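Local coordinates for pseudopodium-enriched atypical kinase 1 (Homo sapiens, PDB 6BHC), which is a pseudokinase with a protein kinase fold and an unusual catalytic cleft, dimerises through a distinctive mode, and probably serves as a signalling scaffold rather than a conventional kinase, at residues Ala68-Tyr73 with Val240-Gln245; Gln109-His114 with Lys195-Thr200; Val113-Gln118 with Glu407-Ala412; Gly190-Lys195 with Asp345-Leu350; Asp203-Asn208 with Gln261-Pro266. The protein carries 1 engineered substitution. All blocks are in the same frame, centred on the assembly; numbering follows the deposited sequence.

The five contacts lie in and beside the kinase fold. Contacts 1 and 5, with centres about 13 Å apart, flank the unusual catalytic cleft: contact 1 sets the probable glycine-rich-loop equivalent against the segment that replaces DFG, and contact 5 ties the catalytic loop to the end of the activation segment. Asn242 ND2 and Asn208 OD1, 2.8 Å apart, join the two. Contact 3 shares Val113 and His114 with contact 2 but reaches helix 406-417, near the C-terminal end of the chain; it touches contact 1 where Gln118 NE2 lies 2.8 Å from Tyr73 OH. Contact 4 joins two C-lobe helices, about 12 Å from contact 3, centre to centre. Leu191 packed on Leu204 connects contacts 4 and 5.

Contact 1 of 5, residues Ala68-Tyr73 with Val240-Gln245; sequences AGDAVY and VSNFSQ
Asp70 and Asn242 mark the nearest approach of the two backbones, their CA atoms 5.9 Å apart, where the turn leading into strand 71-78 passes the loop that follows strand 237-240. In kinase terms, the turn that probably takes the place of the glycine-rich loop lies against Asn242-Phe243-Ser244, the segment that by sequence replaces the DFG motif. No direct hydrogen bond links the two segments. Stacking does the work instead: the carboxylate of Asp70 and the amide of Asn242 slide past each other in opposite directions with planes 27° apart. Asp70 CB rests 3.4 Å from Asn242 CG, while Asp70 OD2 comes equally near Asn242 CA. Each polar end is held elsewhere, Asp70 OD2 by a salt bridge to Lys89 and Asn242 ND2 by Asn208 OD1. Asn242 turns its amide away from its own backbone N (chi1 -169°), which brings OD1 to Ser244 OG at 2.9 Å, the hydroxyl meeting it nearly on the line of the carbonyl bond. The amide is thereby fixed at both ends and kept flat against the acid. An alanine here removes the amide and is likely to leave Ser244 OG and Asn208 OD1 without this partner and the Asp70 carboxylate without its stacking surface. Two waters supplement the stack. One joins Asp70 OD2 to Ser244 OG, weakly on the serine side; the other donates to Asp70 OD1 at 2.6 Å and to Ser241 OG at 2.9 Å, and also meets Tyr73 OH in the plane of the tyrosine ring.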
# COMPACT_ATOMS: atom_id res chain seq x y z
N ALA A 68 -20.78 27.61 18.14
CA ALA A 68 -19.96 27.08 19.21
C ALA A 68 -20.19 27.87 20.50
O ALA A 68 -20.96 28.83 20.54
CB ALA A 68 -18.49 27.08 18.82
N GLY A 69 -19.51 27.46 21.56
CA GLY A 69 -19.65 28.11 22.85
C GLY A 69 -19.03 29.49 22.94
O GLY A 69 -19.34 30.22 23.88
N ASP A 70 -18.17 29.85 21.99
CA ASP A 70 -17.49 31.14 22.03
C ASP A 70 -17.76 32.03 20.82
O ASP A 70 -17.37 33.20 20.85
CB ASP A 70 -15.97 30.94 22.16
CG ASP A 70 -15.38 30.19 20.98
OD1 ASP A 70 -16.14 29.48 20.28
OD2 ASP A 70 -14.15 30.30 20.75
N ALA A 71 -18.39 31.51 19.77
CA ALA A 71 -18.52 32.28 18.54
C ALA A 71 -19.57 31.65 17.65
O ALA A 71 -20.10 30.57 17.93
CB ALA A 71 -17.18 32.37 17.81
N VAL A 72 -19.87 32.35 16.56
CA VAL A 72 -20.72 31.85 15.49
C VAL A 72 -19.87 31.76 14.23
O VAL A 72 -18.95 32.56 14.03
CB VAL A 72 -21.97 32.74 15.28
CG1 VAL A 72 -21.58 34.11 14.74
CG2 VAL A 72 -22.98 32.06 14.38
N TYR A 73 -20.17 30.78 13.39
CA TYR A 73 -19.36 30.49 12.21
C TYR A 73 -20.19 30.66 10.94
O TYR A 73 -21.36 30.28 10.89
CB TYR A 73 -18.81 29.06 12.25
CG TYR A 73 -17.69 28.86 13.24
CD1 TYR A 73 -16.37 29.09 12.88
CD2 TYR A 73 -17.95 28.43 14.53
CE1 TYR A 73 -15.34 28.90 13.79
CE2 TYR A 73 -16.93 28.23 15.44
CZ TYR A 73 -15.63 28.47 15.06
OH TYR A 73 -14.61 28.28 15.97
N VAL A 240 -10.51 20.97 19.00
CA VAL A 240 -10.70 21.65 20.28
C VAL A 240 -10.58 23.15 20.06
O VAL A 240 -9.62 23.62 19.44
CB VAL A 240 -9.67 21.15 21.32
CG1 VAL A 240 -9.95 21.77 22.68
CG2 VAL A 240 -9.68 19.63 21.40
N SER A 241 -11.54 23.90 20.58
CA SER A 241 -11.57 25.34 20.40
C SER A 241 -11.93 26.01 21.71
O SER A 241 -12.11 25.36 22.75
CB SER A 241 -12.55 25.74 19.29
OG SER A 241 -13.89 25.51 19.70
N ASN A 242 -12.04 27.34 21.66
CA ASN A 242 -12.41 28.17 22.80
C ASN A 242 -11.41 28.05 23.94
O ASN A 242 -11.65 27.31 24.90
CB ASN A 242 -13.82 27.83 23.28
CG ASN A 242 -14.34 28.84 24.28
OD1 ASN A 242 -13.71 29.88 24.51
ND2 ASN A 242 -15.50 28.56 24.87
N PHE A 243 -10.30 28.77 23.84
CA PHE A 243 -9.28 28.82 24.88
C PHE A 243 -9.40 30.07 25.75
O PHE A 243 -8.38 30.60 26.20
CB PHE A 243 -7.89 28.72 24.26
CG PHE A 243 -7.56 27.36 23.71
CD1 PHE A 243 -8.09 26.93 22.51
CD2 PHE A 243 -6.72 26.51 24.41
CE1 PHE A 243 -7.79 25.68 22.01
CE2 PHE A 243 -6.42 25.25 23.92
CZ PHE A 243 -6.95 24.84 22.72
N SER A 244 -10.63 30.54 25.98
CA SER A 244 -10.82 31.76 26.77
C SER A 244 -10.50 31.54 28.24
O SER A 244 -10.10 32.49 28.93
CB SER A 244 -12.25 32.26 26.61
OG SER A 244 -12.60 32.41 25.25
N GLN A 245 -10.66 30.32 28.74
CA GLN A 245 -10.40 30.00 30.14
C GLN A 245 -9.07 29.29 30.33
O GLN A 245 -8.80 28.79 31.43
CB GLN A 245 -11.53 29.13 30.70
CG GLN A 245 -12.93 29.63 30.39
CD GLN A 245 -13.37 30.75 31.32
OE1 GLN A 245 -13.08 31.92 31.07
NE2 GLN A 245 -14.08 30.39 32.38
O HOH W 1 -15.19 27.80 18.48
O HOH W 2 -12.58 32.34 21.89

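Contact 2 of 5, residues Gln109-His114 with Lys195-Thr200; sequences QSLAVH and KPYHVT
Tyr197 reaches across to Leu111 and Ala112 and is met in two quite different ways, by a methyl group over its ring and by a peptide N-H at its hydroxyl. Leu111 approaches at a slant, so that a single branch, CD2, lies over one face, 3.7 Å from the ring centroid and 16° off the ring normal. This is a CH-pi contact, displaced from the centre toward CG and CD2 of the ring. Beyond the far end of the ring, Ala112 N donates to Tyr197 OH at 3.0 Å in a nearly straight bond (165°), and Ala112 CB comes within 3.5 Å of the same oxygen. Ser110 O approaches ring atom CE1 of Tyr197 obliquely, at 3.6 Å. The phenol is aimed at the loop because Tyr197 CG stands anti to the carbonyl carbon (chi1 -65°). Its backbone belongs to the Schellman motif that ends helix 173-194, with His198 at positive phi, before the chain enters strand 199-200. The other segment is the loop after helix 104-109; Ala112 O of this loop accepts from His193 NE2 of helix 173-194, and Leu111 also packs on Leu194. The chemistry thus divides the labour at this surface contact: the face of the ring offers an apolar bed for leucine, while the hydroxyl, acting as acceptor, satisfies a backbone N-H and ties the loop to the helix end.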
# COMPACT_ATOMS: atom_id res chain seq x y z
N GLN A 109 -2.24 30.76 19.85
CA GLN A 109 -1.24 31.10 18.84
C GLN A 109 0.16 30.65 19.24
O GLN A 109 1.00 30.44 18.36
CB GLN A 109 -1.25 32.61 18.59
CG GLN A 109 -0.43 33.08 17.40
CD GLN A 109 -0.54 34.58 17.18
OE1 GLN A 109 -1.36 35.25 17.81
NE2 GLN A 109 0.29 35.11 16.30
N SER A 110 0.42 30.47 20.53
CA SER A 110 1.72 30.02 21.00
C SER A 110 1.92 28.52 20.86
O SER A 110 2.99 28.02 21.20
CB SER A 110 1.92 30.43 22.46
OG SER A 110 0.95 29.83 23.30
N LEU A 111 0.93 27.79 20.35
CA LEU A 111 1.00 26.34 20.22
C LEU A 111 1.33 25.95 18.79
O LEU A 111 0.80 26.54 17.84
CB LEU A 111 -0.31 25.68 20.64
CG LEU A 111 -0.94 26.14 21.96
CD1 LEU A 111 -2.30 25.48 22.15
CD2 LEU A 111 -0.03 25.83 23.13
N ALA A 112 2.20 24.96 18.63
CA ALA A 112 2.44 24.39 17.31
C ALA A 112 1.17 23.74 16.79
O ALA A 112 0.31 23.29 17.56
CB ALA A 112 3.58 23.37 17.37
N VAL A 113 1.05 23.69 15.46
CA VAL A 113 -0.19 23.20 14.86
C VAL A 113 -0.42 21.75 15.24
O VAL A 113 0.51 20.96 15.42
CB VAL A 113 -0.15 23.38 13.33
CG1 VAL A 113 -0.02 24.85 12.96
CG2 VAL A 113 0.98 22.57 12.72
N HIS A 114 -1.70 21.39 15.38
CA HIS A 114 -2.09 20.03 15.73
C HIS A 114 -3.40 19.71 15.04
O HIS A 114 -4.25 20.58 14.86
CB HIS A 114 -2.22 19.85 17.24
CG HIS A 114 -2.36 18.43 17.67
ND1 HIS A 114 -3.57 17.77 17.69
CD2 HIS A 114 -1.43 17.52 18.08
CE1 HIS A 114 -3.39 16.53 18.11
NE2 HIS A 114 -2.10 16.35 18.35
N LYS A 195 0.21 19.38 27.12
CA LYS A 195 1.00 19.09 28.32
C LYS A 195 2.41 19.66 28.26
O LYS A 195 2.85 20.26 29.26
CB LYS A 195 1.02 17.58 28.57
CG LYS A 195 -0.37 16.97 28.68
CD LYS A 195 -1.19 17.65 29.75
CE LYS A 195 -2.59 17.05 29.83
NZ LYS A 195 -3.42 17.72 30.89
N PRO A 196 3.18 19.52 27.17
CA PRO A 196 4.53 20.11 27.16
C PRO A 196 4.53 21.63 27.25
O PRO A 196 5.56 22.21 27.61
CB PRO A 196 5.12 19.62 25.83
CG PRO A 196 4.33 18.42 25.48
CD PRO A 196 2.94 18.73 25.95
N TYR A 197 3.41 22.28 26.94
CA TYR A 197 3.28 23.72 27.14
C TYR A 197 2.79 24.08 28.53
O TYR A 197 2.77 25.27 28.88
CB TYR A 197 2.32 24.31 26.10
CG TYR A 197 2.80 24.23 24.68
CD1 TYR A 197 3.69 25.17 24.16
CD2 TYR A 197 2.36 23.21 23.83
CE1 TYR A 197 4.13 25.09 22.86
CE2 TYR A 197 2.79 23.13 22.52
CZ TYR A 197 3.68 24.08 22.04
OH TYR A 197 4.12 24.00 20.74
N HIS A 198 2.40 23.09 29.34
CA HIS A 198 1.80 23.31 30.65
C HIS A 198 0.55 24.19 30.53
O HIS A 198 0.36 25.15 31.28
CB HIS A 198 2.80 23.92 31.64
CG HIS A 198 3.98 23.04 31.91
ND1 HIS A 198 5.13 23.08 31.16
CD2 HIS A 198 4.17 22.08 32.86
CE1 HIS A 198 5.99 22.19 31.63
NE2 HIS A 198 5.43 21.57 32.66
N VAL A 199 -0.30 23.84 29.58
CA VAL A 199 -1.54 24.56 29.31
C VAL A 199 -2.71 23.65 29.65
O VAL A 199 -2.73 22.48 29.26
CB VAL A 199 -1.61 25.04 27.85
CG1 VAL A 199 -2.99 25.57 27.52
CG2 VAL A 199 -0.55 26.10 27.59
N THR A 200 -3.67 24.18 30.40
CA THR A 200 -4.92 23.49 30.71
C THR A 200 -6.07 24.25 30.07
O THR A 200 -6.15 25.48 30.18
CB THR A 200 -5.14 23.38 32.22
OG1 THR A 200 -5.20 24.69 32.79
CG2 THR A 200 -4.00 22.61 32.87

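Contact 3 of 5, residues Val113-Gln118 with Glu407-Ala412; sequences VHFNIQ and EDWLCA
Phe115 and Trp409 form an edge-to-face (T-shaped) aromatic pair in the buried interior. The six-membered ring of Trp409 turns its edge to the face of Phe115, with centroids 5.0 Å apart and planes at 78°. Trp409 CZ3 is the atom that points in, 3.6 Å above the plane and over the centre of the phenyl ring; Trp409 CH2 leans toward Phe115 CG at 3.9 Å. In both residues CG is anti to the backbone N (chi1 -173° for Phe115), which sends the two rings out from their backbones toward each other.

One shell out, Phe115 rides in a type I turn from His114 to Ile117. The turn is braced by a side chain, since Asn116 N donates to His114 ND1 at 3.0 Å, somewhat out of the imidazole plane. Arg237 makes a cation-pi contact with Phe115, and Phe39 stacks on Trp409.

The pair therefore joins a loop of the kinase fold, between helix 104-109 and strand 123-128, to helices from the two end regions of the chain: Trp409 belongs to helix 406-417 and has helix 16-39 packed on it, while helix 173-194 lies against Asn116 and Ile117 of the turn.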
# COMPACT_ATOMS: atom_id res chain seq x y z
N VAL A 113 1.05 23.69 15.46
CA VAL A 113 -0.19 23.20 14.86
C VAL A 113 -0.42 21.75 15.24
O VAL A 113 0.51 20.96 15.42
CB VAL A 113 -0.15 23.38 13.33
CG1 VAL A 113 -0.02 24.85 12.96
CG2 VAL A 113 0.98 22.57 12.72
N HIS A 114 -1.70 21.39 15.38
CA HIS A 114 -2.09 20.03 15.73
C HIS A 114 -3.40 19.71 15.04
O HIS A 114 -4.25 20.58 14.86
CB HIS A 114 -2.22 19.85 17.24
CG HIS A 114 -2.36 18.43 17.67
ND1 HIS A 114 -3.57 17.77 17.69
CD2 HIS A 114 -1.43 17.52 18.08
CE1 HIS A 114 -3.39 16.53 18.11
NE2 HIS A 114 -2.10 16.35 18.35
N PHE A 115 -3.56 18.44 14.67
CA PHE A 115 -4.72 18.00 13.90
C PHE A 115 -6.03 18.26 14.64
O PHE A 115 -7.06 18.52 14.00
CB PHE A 115 -4.57 16.51 13.58
CG PHE A 115 -5.61 15.97 12.64
CD1 PHE A 115 -5.58 16.28 11.29
CD2 PHE A 115 -6.60 15.12 13.11
CE1 PHE A 115 -6.53 15.77 10.43
CE2 PHE A 115 -7.55 14.61 12.25
CZ PHE A 115 -7.52 14.93 10.91
N ASN A 116 -6.01 18.22 15.97
CA ASN A 116 -7.22 18.32 16.77
C ASN A 116 -7.31 19.62 17.56
O ASN A 116 -8.10 19.72 18.51
CB ASN A 116 -7.32 17.12 17.71
CG ASN A 116 -7.31 15.80 16.97
OD1 ASN A 116 -6.36 15.02 17.08
ND2 ASN A 116 -8.36 15.54 16.20
N ILE A 117 -6.51 20.62 17.20
CA ILE A 117 -6.55 21.92 17.86
C ILE A 117 -6.78 22.98 16.79
O ILE A 117 -6.19 22.93 15.71
CB ILE A 117 -5.25 22.20 18.65
CG1 ILE A 117 -5.08 21.15 19.75
CG2 ILE A 117 -5.27 23.60 19.26
CD1 ILE A 117 -3.91 21.39 20.66
N GLN A 118 -7.66 23.94 17.09
CA GLN A 118 -8.10 24.90 16.09
C GLN A 118 -6.95 25.78 15.63
O GLN A 118 -6.18 26.30 16.44
CB GLN A 118 -9.23 25.76 16.64
CG GLN A 118 -9.81 26.72 15.62
CD GLN A 118 -11.09 27.38 16.11
OE1 GLN A 118 -11.16 27.86 17.24
NE2 GLN A 118 -12.10 27.41 15.25
N GLU A 407 -9.54 6.59 10.74
CA GLU A 407 -9.37 5.48 11.68
C GLU A 407 -8.13 4.66 11.36
O GLU A 407 -7.49 4.12 12.27
CB GLU A 407 -10.61 4.60 11.68
CG GLU A 407 -10.64 3.58 12.82
CD GLU A 407 -11.93 2.78 12.85
OE1 GLU A 407 -11.87 1.60 13.26
OE2 GLU A 407 -12.99 3.33 12.48
N ASP A 408 -7.77 4.55 10.08
CA ASP A 408 -6.55 3.82 9.71
C ASP A 408 -5.31 4.51 10.26
O ASP A 408 -4.40 3.85 10.77
CB ASP A 408 -6.45 3.69 8.19
CG ASP A 408 -7.63 2.94 7.59
OD1 ASP A 408 -8.23 2.10 8.30
OD2 ASP A 408 -7.95 3.20 6.42
N TRP A 409 -5.27 5.84 10.16
CA TRP A 409 -4.15 6.59 10.73
C TRP A 409 -4.06 6.39 12.23
O TRP A 409 -2.99 6.08 12.77
CB TRP A 409 -4.30 8.07 10.37
CG TRP A 409 -3.30 8.98 11.02
CD1 TRP A 409 -2.05 8.66 11.46
CD2 TRP A 409 -3.47 10.38 11.28
NE1 TRP A 409 -1.43 9.76 11.99
CE2 TRP A 409 -2.28 10.83 11.89
CE3 TRP A 409 -4.50 11.29 11.07
CZ2 TRP A 409 -2.10 12.16 12.29
CZ3 TRP A 409 -4.33 12.61 11.46
CH2 TRP A 409 -3.14 13.03 12.06
N LEU A 410 -5.18 6.56 12.94
CA LEU A 410 -5.18 6.41 14.39
C LEU A 410 -4.79 5.00 14.81
O LEU A 410 -4.09 4.81 15.81
CB LEU A 410 -6.55 6.79 14.96
CG LEU A 410 -7.04 8.20 14.62
CD1 LEU A 410 -8.41 8.47 15.22
CD2 LEU A 410 -6.04 9.25 15.09
N CYS A 411 -5.22 3.99 14.05
CA CYS A 411 -4.84 2.62 14.36
C CYS A 411 -3.34 2.41 14.16
O CYS A 411 -2.70 1.71 14.95
CB CYS A 411 -5.64 1.64 13.50
SG CYS A 411 -5.32 -0.10 13.86
N ALA A 412 -2.78 3.01 13.11
CA ALA A 412 -1.33 2.93 12.91
C ALA A 412 -0.58 3.62 14.03
O ALA A 412 0.48 3.14 14.46
CB ALA A 412 -0.96 3.53 11.55

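Contact 4 of 5, residues Gly190-Lys195 with Asp345-Leu350; sequences GLEHLK and DAKGIL
Glu192 and Lys347 form an interhelical salt bridge in the C-lobe, between the end of helix 173-194, the long central helix usually called alphaE, and the first turns of helix 343-354. The CA atoms of the two residues are 8.9 Å apart, and their side chains span that gap by crossing at about a right angle. Lys347 NZ donates to Glu192 OE1 at 3.3 Å, a rather long bond that meets the oxygen nearly end-on, in line with its carbon. The methylene Lys347 CD also passes 3.7 Å from Glu192 OE1, so the acid lies beside the lysine chain as well as at its tip. Both chains leave their helices with CG anti to the backbone N (chi1 -170° for Glu192) and stay extended, which is what lets them meet.

Neither charge relies on the other alone. Glu192 OE2 is hydrogen-bonded to Ser344 OG, and Lys347 NZ to Ser189 OG, so each charged residue is also held by a serine that precedes its partner by three positions in the partner's helix. This reciprocal pattern probably keeps both groups in place at a surface where a single long ion pair would contribute modestly. Inward of it the helices meet through apolar side chains, Ala346 on Cys188 and Leu350 on Leu184. Charged pairs bordering an apolar seam of this kind are a familiar feature of helix-helix packing, here within the helical C-lobe of the protein kinase fold.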
# COMPACT_ATOMS: atom_id res chain seq x y z
N GLY A 190 -5.35 15.92 21.36
CA GLY A 190 -5.18 17.36 21.46
C GLY A 190 -4.82 17.81 22.86
O GLY A 190 -4.02 18.73 23.03
N LEU A 191 -5.41 17.18 23.88
CA LEU A 191 -5.06 17.51 25.25
C LEU A 191 -3.63 17.08 25.58
O LEU A 191 -2.93 17.77 26.33
CB LEU A 191 -6.04 16.86 26.22
CG LEU A 191 -7.48 17.39 26.18
CD1 LEU A 191 -8.36 16.63 27.16
CD2 LEU A 191 -7.51 18.89 26.47
N GLU A 192 -3.19 15.95 25.02
CA GLU A 192 -1.80 15.53 25.19
C GLU A 192 -0.84 16.53 24.56
O GLU A 192 0.30 16.68 25.02
CB GLU A 192 -1.61 14.14 24.59
CG GLU A 192 -0.27 13.48 24.90
CD GLU A 192 -0.13 12.12 24.24
OE1 GLU A 192 -0.71 11.93 23.14
OE2 GLU A 192 0.55 11.25 24.81
N HIS A 193 -1.28 17.24 23.52
CA HIS A 193 -0.47 18.27 22.89
C HIS A 193 -0.26 19.48 23.80
O HIS A 193 0.73 20.19 23.65
CB HIS A 193 -1.12 18.71 21.58
CG HIS A 193 -0.28 19.62 20.74
ND1 HIS A 193 0.84 19.18 20.06
CD2 HIS A 193 -0.39 20.94 20.47
CE1 HIS A 193 1.38 20.19 19.40
NE2 HIS A 193 0.66 21.27 19.64
N LEU A 194 -1.17 19.71 24.75
CA LEU A 194 -1.06 20.86 25.64
C LEU A 194 -0.09 20.63 26.79
O LEU A 194 0.39 21.61 27.37
CB LEU A 194 -2.43 21.23 26.21
CG LEU A 194 -3.58 21.47 25.23
CD1 LEU A 194 -4.85 21.86 25.99
CD2 LEU A 194 -3.21 22.54 24.22
N LYS A 195 0.21 19.38 27.12
CA LYS A 195 1.00 19.09 28.32
C LYS A 195 2.41 19.66 28.26
O LYS A 195 2.85 20.26 29.26
CB LYS A 195 1.02 17.58 28.57
CG LYS A 195 -0.37 16.97 28.68
CD LYS A 195 -1.19 17.65 29.75
CE LYS A 195 -2.59 17.05 29.83
NZ LYS A 195 -3.42 17.72 30.89
N ASP A 345 -2.87 7.97 29.69
CA ASP A 345 -3.44 6.69 30.08
C ASP A 345 -4.86 6.55 29.53
O ASP A 345 -5.25 5.46 29.08
CB ASP A 345 -3.43 6.54 31.60
CG ASP A 345 -2.04 6.68 32.19
OD1 ASP A 345 -1.07 6.24 31.53
OD2 ASP A 345 -1.92 7.22 33.31
N ALA A 346 -5.64 7.63 29.56
CA ALA A 346 -6.96 7.61 28.96
C ALA A 346 -6.87 7.31 27.47
O ALA A 346 -7.72 6.60 26.92
CB ALA A 346 -7.67 8.95 29.19
N LYS A 347 -5.85 7.85 26.80
CA LYS A 347 -5.66 7.54 25.38
C LYS A 347 -5.42 6.05 25.17
O LYS A 347 -5.99 5.45 24.26
CB LYS A 347 -4.49 8.36 24.83
CG LYS A 347 -4.26 8.20 23.34
CD LYS A 347 -3.27 9.23 22.82
CE LYS A 347 -3.18 9.20 21.30
NZ LYS A 347 -2.28 10.26 20.78
N GLY A 348 -4.59 5.44 26.02
CA GLY A 348 -4.33 4.02 25.89
C GLY A 348 -5.56 3.17 26.13
O GLY A 348 -5.73 2.12 25.50
N ILE A 349 -6.43 3.59 27.05
CA ILE A 349 -7.68 2.88 27.28
C ILE A 349 -8.57 2.97 26.04
O ILE A 349 -9.11 1.96 25.57
CB ILE A 349 -8.39 3.43 28.53
CG1 ILE A 349 -7.57 3.11 29.78
CG2 ILE A 349 -9.80 2.87 28.64
CD1 ILE A 349 -8.22 3.55 31.07
N LEU A 350 -8.71 4.18 25.49
CA LEU A 350 -9.54 4.36 24.30
C LEU A 350 -8.99 3.56 23.12
O LEU A 350 -9.76 2.96 22.36
CB LEU A 350 -9.64 5.84 23.95
CG LEU A 350 -10.43 6.69 24.94
CD1 LEU A 350 -10.19 8.16 24.71
CD2 LEU A 350 -11.92 6.36 24.84

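Contact 5 of 5, residues Asp203-Asn208 with Gln261-Pro266; sequences DLRLEN and QSRLAP
Asp203 OD2 is gripped by Arg205 NH2 at 2.8 Å and, weakly, by Asn208 ND2, and the arginine so held lays its aliphatic stem against Arg263 across the contact. The grip is side-on: Arg205 NE also donates to Asp203 OD1, 2.8 Å away and nearly straight (169°), so each carboxylate oxygen takes one arginine nitrogen from its syn side, OD1 from well out of the plane. The bend at chi3 (-73°) folds the guanidinium of Arg205 back over its own loop toward this acid. Asn208 ND2 meanwhile donates to Asp203 O at 2.8 Å. Across the contact, Arg205 CG sits over one face of the Arg263 guanidinium, 3.7 Å from Arg263 NE. The two guanidinium planes are 60° apart, and Arg263 NH2 forms a salt bridge with Glu288, which probably offsets its charge. With an alanine in place of Arg205, the Asp203 carboxylate is likely to lose its two-nitrogen grip and the Arg263 face its aliphatic cover. Asp203 to Asn208 correspond to the kinase catalytic loop, Asp203 being the aspartate of a His-Cys-Asp that stands where His-Arg-Asp is usual, and Arg263 lies two residues before the Ala-Pro that begins the APE motif ending the activation segment.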
# COMPACT_ATOMS: atom_id res chain seq x y z
N ASP A 203 -12.15 24.55 30.10
CA ASP A 203 -13.52 24.80 29.66
C ASP A 203 -13.91 23.77 28.61
O ASP A 203 -14.42 24.10 27.53
CB ASP A 203 -13.68 26.23 29.15
CG ASP A 203 -15.13 26.64 29.01
OD1 ASP A 203 -15.97 26.14 29.80
OD2 ASP A 203 -15.44 27.46 28.13
N LEU A 204 -13.67 22.49 28.91
CA LEU A 204 -13.97 21.41 27.98
C LEU A 204 -15.47 21.13 28.04
O LEU A 204 -15.95 20.43 28.94
CB LEU A 204 -13.16 20.17 28.32
CG LEU A 204 -11.65 20.29 28.07
CD1 LEU A 204 -10.92 19.03 28.51
CD2 LEU A 204 -11.38 20.58 26.60
N ARG A 205 -16.21 21.68 27.09
CA ARG A 205 -17.64 21.44 26.96
C ARG A 205 -17.94 21.02 25.53
O ARG A 205 -17.20 21.34 24.60
CB ARG A 205 -18.45 22.69 27.34
CG ARG A 205 -18.42 22.99 28.84
CD ARG A 205 -19.18 24.26 29.21
NE ARG A 205 -18.49 25.47 28.79
CZ ARG A 205 -18.91 26.28 27.82
NH1 ARG A 205 -20.04 26.01 27.17
NH2 ARG A 205 -18.21 27.37 27.51
N LEU A 206 -19.04 20.27 25.36
CA LEU A 206 -19.33 19.67 24.06
C LEU A 206 -19.56 20.73 22.99
O LEU A 206 -19.28 20.48 21.81
CB LEU A 206 -20.55 18.75 24.17
CG LEU A 206 -20.36 17.49 25.01
CD1 LEU A 206 -21.62 16.63 24.99
CD2 LEU A 206 -19.16 16.69 24.53
N GLU A 207 -20.03 21.92 23.37
CA GLU A 207 -20.21 23.00 22.41
C GLU A 207 -18.90 23.69 22.05
O GLU A 207 -18.89 24.53 21.14
CB GLU A 207 -21.21 24.03 22.95
CG GLU A 207 -20.89 24.57 24.34
CD GLU A 207 -21.44 23.69 25.46
OE1 GLU A 207 -21.79 22.52 25.20
OE2 GLU A 207 -21.53 24.18 26.61
N ASN A 208 -17.80 23.35 22.72
CA ASN A 208 -16.48 23.87 22.37
C ASN A 208 -15.68 22.91 21.50
O ASN A 208 -14.57 23.26 21.08
CB ASN A 208 -15.69 24.20 23.65
CG ASN A 208 -16.30 25.35 24.43
OD1 ASN A 208 -16.86 26.28 23.85
ND2 ASN A 208 -16.18 25.30 25.75
N GLN A 261 -19.43 25.56 38.73
CA GLN A 261 -18.59 24.68 39.54
C GLN A 261 -18.91 23.21 39.34
O GLN A 261 -18.18 22.36 39.87
CB GLN A 261 -18.73 25.04 41.02
CG GLN A 261 -18.25 26.44 41.37
CD GLN A 261 -18.53 26.80 42.82
OE1 GLN A 261 -19.28 26.11 43.51
NE2 GLN A 261 -17.92 27.89 43.28
N SER A 262 -19.97 22.88 38.60
CA SER A 262 -20.29 21.48 38.35
C SER A 262 -19.25 20.80 37.47
O SER A 262 -19.21 19.57 37.42
CB SER A 262 -21.67 21.36 37.69
OG SER A 262 -21.67 21.93 36.39
N ARG A 263 -18.40 21.58 36.80
CA ARG A 263 -17.33 21.04 35.96
C ARG A 263 -15.95 21.34 36.53
O ARG A 263 -14.95 21.23 35.81
CB ARG A 263 -17.45 21.58 34.54
CG ARG A 263 -18.79 21.28 33.88
CD ARG A 263 -18.84 21.82 32.46
NE ARG A 263 -20.10 21.50 31.81
CZ ARG A 263 -20.33 20.38 31.13
NH1 ARG A 263 -19.38 19.47 31.01
NH2 ARG A 263 -21.52 20.17 30.58
N LEU A 264 -15.87 21.71 37.80
CA LEU A 264 -14.60 21.98 38.47
C LEU A 264 -14.19 20.77 39.29
O LEU A 264 -15.00 20.17 40.00
CB LEU A 264 -14.70 23.21 39.36
CG LEU A 264 -14.95 24.55 38.67
CD1 LEU A 264 -14.96 25.68 39.69
CD2 LEU A 264 -13.90 24.78 37.59
N ALA A 265 -12.91 20.41 39.19
CA ALA A 265 -12.39 19.26 39.92
C ALA A 265 -12.51 19.50 41.43
O ALA A 265 -12.51 20.64 41.89
CB ALA A 265 -10.94 19.00 39.53
N PRO A 266 -12.62 18.42 42.22
CA PRO A 266 -12.81 18.60 43.67
C PRO A 266 -11.69 19.36 44.35
O PRO A 266 -11.95 20.07 45.33
CB PRO A 266 -12.91 17.16 44.18
CG PRO A 266 -13.36 16.37 43.01
CD PRO A 266 -12.72 17.01 41.82